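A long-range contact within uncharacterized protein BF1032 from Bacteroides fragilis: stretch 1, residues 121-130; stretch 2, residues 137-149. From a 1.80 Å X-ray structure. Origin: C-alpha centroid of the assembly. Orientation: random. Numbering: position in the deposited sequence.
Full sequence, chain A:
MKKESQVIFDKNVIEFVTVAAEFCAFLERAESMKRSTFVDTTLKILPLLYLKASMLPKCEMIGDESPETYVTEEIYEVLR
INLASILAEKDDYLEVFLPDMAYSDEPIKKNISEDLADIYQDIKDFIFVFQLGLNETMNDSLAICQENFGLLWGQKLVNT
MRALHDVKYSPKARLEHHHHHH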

# COMPACT_ATOMS: atom_id res chain seq x y z
N GLN A 121 6.04 5.89 16.19
CA GLN A 121 7.19 6.52 16.83
C GLN A 121 7.98 7.36 15.84
O GLN A 121 8.34 8.49 16.13
CB GLN A 121 8.10 5.47 17.46
CG GLN A 121 9.18 6.06 18.36
CD GLN A 121 10.04 5.00 19.02
OE1 GLN A 121 9.53 4.00 19.51
NE2 GLN A 121 11.35 5.22 19.03
N ASP A 122 8.25 6.81 14.66
CA ASP A 122 9.00 7.58 13.67
C ASP A 122 8.20 8.72 13.06
O ASP A 122 8.70 9.83 12.91
CB ASP A 122 9.52 6.67 12.55
CG ASP A 122 10.97 6.28 12.76
OD1 ASP A 122 11.83 7.19 12.85
OD2 ASP A 122 11.26 5.07 12.83
N ILE A 123 6.94 8.46 12.71
CA ILE A 123 6.11 9.49 12.09
C ILE A 123 5.78 10.64 13.06
O ILE A 123 5.90 11.81 12.70
CB ILE A 123 4.80 8.90 11.54
CG1 ILE A 123 5.11 7.72 10.61
CG2 ILE A 123 4.02 9.98 10.78
CD1 ILE A 123 5.99 8.09 9.43
N LYS A 124 5.37 10.29 14.28
CA LYS A 124 5.00 11.30 15.27
C LYS A 124 6.18 12.20 15.66
O LYS A 124 6.02 13.42 15.80
CB LYS A 124 4.45 10.62 16.53
CG LYS A 124 4.01 11.59 17.63
CD LYS A 124 2.82 12.45 17.20
CE LYS A 124 2.33 13.32 18.35
NZ LYS A 124 1.10 14.09 17.98
N ASP A 125 7.36 11.61 15.82
CA ASP A 125 8.54 12.41 16.18
C ASP A 125 8.82 13.43 15.09
O ASP A 125 9.18 14.58 15.38
CB ASP A 125 9.77 11.52 16.39
CG ASP A 125 9.77 10.82 17.74
OD1 ASP A 125 8.93 11.17 18.60
OD2 ASP A 125 10.62 9.92 17.94
N PHE A 126 8.64 13.01 13.85
CA PHE A 126 8.87 13.88 12.71
C PHE A 126 7.89 15.06 12.62
O PHE A 126 8.31 16.22 12.56
CB PHE A 126 8.79 13.08 11.41
CG PHE A 126 8.63 13.93 10.18
CD1 PHE A 126 9.61 14.86 9.83
CD2 PHE A 126 7.48 13.84 9.41
CE1 PHE A 126 9.44 15.69 8.72
CE2 PHE A 126 7.30 14.67 8.30
CZ PHE A 126 8.28 15.59 7.95
N ILE A 127 6.58 14.78 12.62
CA ILE A 127 5.61 15.87 12.49
C ILE A 127 5.57 16.83 13.67
O ILE A 127 5.25 18.01 13.51
CB ILE A 127 4.19 15.34 12.21
CG1 ILE A 127 3.70 14.46 13.36
CG2 ILE A 127 4.17 14.60 10.88
CD1 ILE A 127 2.25 14.02 13.21
N PHE A 128 5.90 16.33 14.86
CA PHE A 128 5.92 17.20 16.04
C PHE A 128 6.98 18.29 15.81
O PHE A 128 6.69 19.49 15.90
CB PHE A 128 6.27 16.41 17.30
CG PHE A 128 6.49 17.28 18.51
CD1 PHE A 128 5.52 18.19 18.92
CD2 PHE A 128 7.68 17.19 19.24
CE1 PHE A 128 5.73 19.00 20.04
CE2 PHE A 128 7.89 18.00 20.36
CZ PHE A 128 6.91 18.91 20.76
N VAL A 129 8.19 17.85 15.48
CA VAL A 129 9.30 18.76 15.23
C VAL A 129 9.03 19.68 14.06
O VAL A 129 9.34 20.87 14.10
CB VAL A 129 10.61 17.98 14.96
CG1 VAL A 129 11.73 18.94 14.57
CG2 VAL A 129 10.99 17.18 16.18
N PHE A 130 8.45 19.13 13.00
CA PHE A 130 8.17 19.93 11.81
C PHE A 130 7.31 21.13 12.14
O PHE A 130 7.49 22.22 11.58
CB PHE A 130 7.46 19.08 10.76
CG PHE A 130 7.68 19.54 9.36
CD1 PHE A 130 8.92 19.36 8.74
CD2 PHE A 130 6.66 20.16 8.65
CE1 PHE A 130 9.13 19.79 7.43
CE2 PHE A 130 6.86 20.59 7.34
CZ PHE A 130 8.10 20.40 6.73
N THR A 137 16.10 21.84 12.32
CA THR A 137 15.58 20.60 12.86
C THR A 137 14.40 20.07 12.05
O THR A 137 14.10 18.88 12.10
CB THR A 137 15.17 20.75 14.35
OG1 THR A 137 14.31 21.89 14.51
CG2 THR A 137 16.41 20.94 15.22
N MSE A 138 13.75 20.95 11.30
CA MSE A 138 12.65 20.52 10.44
C MSE A 138 13.29 19.67 9.35
O MSE A 138 12.78 18.61 8.97
CB MSE A 138 11.94 21.72 9.81
CG MSE A 138 11.05 22.51 10.76
SE MSE A 138 10.30 24.09 9.90
CE MSE A 138 8.97 23.24 8.81
N ASN A 139 14.43 20.13 8.86
CA ASN A 139 15.15 19.42 7.82
C ASN A 139 15.73 18.10 8.32
O ASN A 139 15.59 17.07 7.67
CB ASN A 139 16.27 20.29 7.25
CG ASN A 139 17.13 19.54 6.25
OD1 ASN A 139 18.04 18.80 6.62
ND2 ASN A 139 16.83 19.71 4.97
N ASP A 140 16.38 18.15 9.48
CA ASP A 140 16.98 16.95 10.05
C ASP A 140 15.96 15.90 10.47
O ASP A 140 16.19 14.71 10.28
CB ASP A 140 17.89 17.32 11.22
CG ASP A 140 19.22 17.90 10.75
OD1 ASP A 140 19.33 18.19 9.54
OD2 ASP A 140 20.14 18.07 11.58
N SER A 141 14.82 16.33 11.02
CA SER A 141 13.80 15.37 11.42
C SER A 141 13.26 14.67 10.17
O SER A 141 12.96 13.48 10.20
CB SER A 141 12.65 16.07 12.18
OG SER A 141 11.97 17.03 11.38
N LEU A 142 13.17 15.41 9.07
CA LEU A 142 12.70 14.84 7.81
C LEU A 142 13.71 13.81 7.31
O LEU A 142 13.35 12.69 6.94
CB LEU A 142 12.52 15.93 6.76
CG LEU A 142 12.17 15.43 5.36
CD1 LEU A 142 10.81 14.74 5.40
CD2 LEU A 142 12.14 16.59 4.37
N ALA A 143 14.98 14.20 7.29
CA ALA A 143 16.04 13.30 6.84
C ALA A 143 16.05 12.00 7.64
O ALA A 143 16.19 10.92 7.08
CB ALA A 143 17.40 14.00 6.95
N ILE A 144 15.92 12.12 8.96
CA ILE A 144 15.90 10.94 9.82
C ILE A 144 14.71 10.04 9.51
O ILE A 144 14.85 8.83 9.38
CB ILE A 144 15.84 11.34 11.31
CG1 ILE A 144 17.17 11.98 11.72
CG2 ILE A 144 15.55 10.12 12.18
CD1 ILE A 144 17.19 12.52 13.13
N CYS A 145 13.53 10.65 9.39
CA CYS A 145 12.32 9.89 9.09
C CYS A 145 12.46 9.17 7.75
O CYS A 145 12.09 8.00 7.63
CB CYS A 145 11.12 10.83 9.06
SG CYS A 145 9.54 9.98 8.89
N GLN A 146 12.98 9.87 6.75
CA GLN A 146 13.17 9.27 5.43
C GLN A 146 14.18 8.12 5.48
O GLN A 146 13.99 7.09 4.83
CB GLN A 146 13.63 10.31 4.42
CG GLN A 146 14.00 9.72 3.07
CD GLN A 146 14.48 10.77 2.09
OE1 GLN A 146 15.51 11.41 2.30
NE2 GLN A 146 13.73 10.94 1.01
N GLU A 147 15.26 8.31 6.23
CA GLU A 147 16.28 7.27 6.33
C GLU A 147 15.71 6.03 7.02
O GLU A 147 15.96 4.90 6.60
CB GLU A 147 17.49 7.78 7.11
CG GLU A 147 18.57 6.74 7.36
CD GLU A 147 19.04 6.06 6.08
OE1 GLU A 147 19.20 6.76 5.06
OE2 GLU A 147 19.25 4.83 6.10
N ASN A 148 14.93 6.25 8.08
CA ASN A 148 14.34 5.14 8.80
C ASN A 148 13.20 4.46 8.04
O ASN A 148 12.81 3.34 8.37
CB ASN A 148 13.88 5.60 10.19
CG ASN A 148 15.05 5.93 11.10
OD1 ASN A 148 16.18 5.52 10.83
ND2 ASN A 148 14.78 6.66 12.17
N PHE A 149 12.68 5.13 7.02
CA PHE A 149 11.63 4.54 6.20
C PHE A 149 12.23 3.30 5.53
O PHE A 149 11.64 2.21 5.56
CB PHE A 149 11.17 5.52 5.12
CG PHE A 149 10.29 4.91 4.06
CD1 PHE A 149 9.02 4.43 4.39
CD2 PHE A 149 10.71 4.83 2.74
CE1 PHE A 149 8.20 3.87 3.41
CE2 PHE A 149 9.90 4.28 1.75
CZ PHE A 149 8.63 3.80 2.09
O HOH W 1 11.54 22.69 14.28

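Residues 121-130 and 137-149 are two helical segments of one chain that pack nearly antiparallel, with their N-to-C directions 165° apart and their axes 8.7 Å apart at closest approach. Together they bury 569 Å², and the three residues with the most covered surface, Phe-126, Met-138 and Phe-130, belong to two adjoining clusters.

Phe-126 occupies the middle of the contact. Its CA-to-CB bond points toward the second helix; the side chain is in the t rotamer (chi1 164°), and its ring touches backbone as well as side-chain atoms of that helix. Phe-126 CE1 comes within 3.5 Å of Leu-142 CA and 3.7 Å of Leu-142 CB, while Phe-126 CD1 lies 3.6 Å from Ser-141 OG, which meets the ring at its edge. At the base of the side chain, Phe-126 CB packs against Cys-145 CB at 4.0 Å. Cys-145 SG lies 4.9 Å from the centroid of the Phe-126 ring, in an oblique approach, and is also in apolar contact with Ile-123, whose CD1 lies 4.1 Å from Cys-145 SG. The small side chain of Ser-141 accompanies a close backbone approach here, with the CA atoms of Phe-126 and Ser-141 5.3 Å apart.

Phe-130 and Met-138, a selenomethionine, form the second cluster, where the backbones come closer still: their CA atoms are 4.7 Å apart. Both CA-to-CB bonds point sideways, yet the ends of both side chains come nearer the opposing helix. The terminal methyl of Met-138 sits over one face of the Phe-130 ring, with CE 3.5 Å from the centroid and only 7° off the ring normal, the geometry of a CH-pi interaction. The selenium lies farther out, with Met-138 SE 5.1 Å from the Phe-130 centroid. The methyl also reaches the backbone, placing Met-138 CE 3.3 Å from Phe-130 O.

Val-129 extends the packing beside these clusters: its CG1 lies 3.4 Å from Thr-137 O and 3.7 Å from Ser-141 OG. A water joins the helices nearby, donating to Val-129 O at 2.9 Å and accepting from Thr-137 OG1 at 2.9 Å.

The far end of the contact is polar. Asn-148 ND2 donates to Asp-122 OD1 at 3.1 Å with an N-H...acceptor angle of 167°, a nearly linear arrangement and the one direct hydrogen bond between the stretches. Both residues direct their CA-to-CB bonds toward the opposing helix, and their side chains meet there.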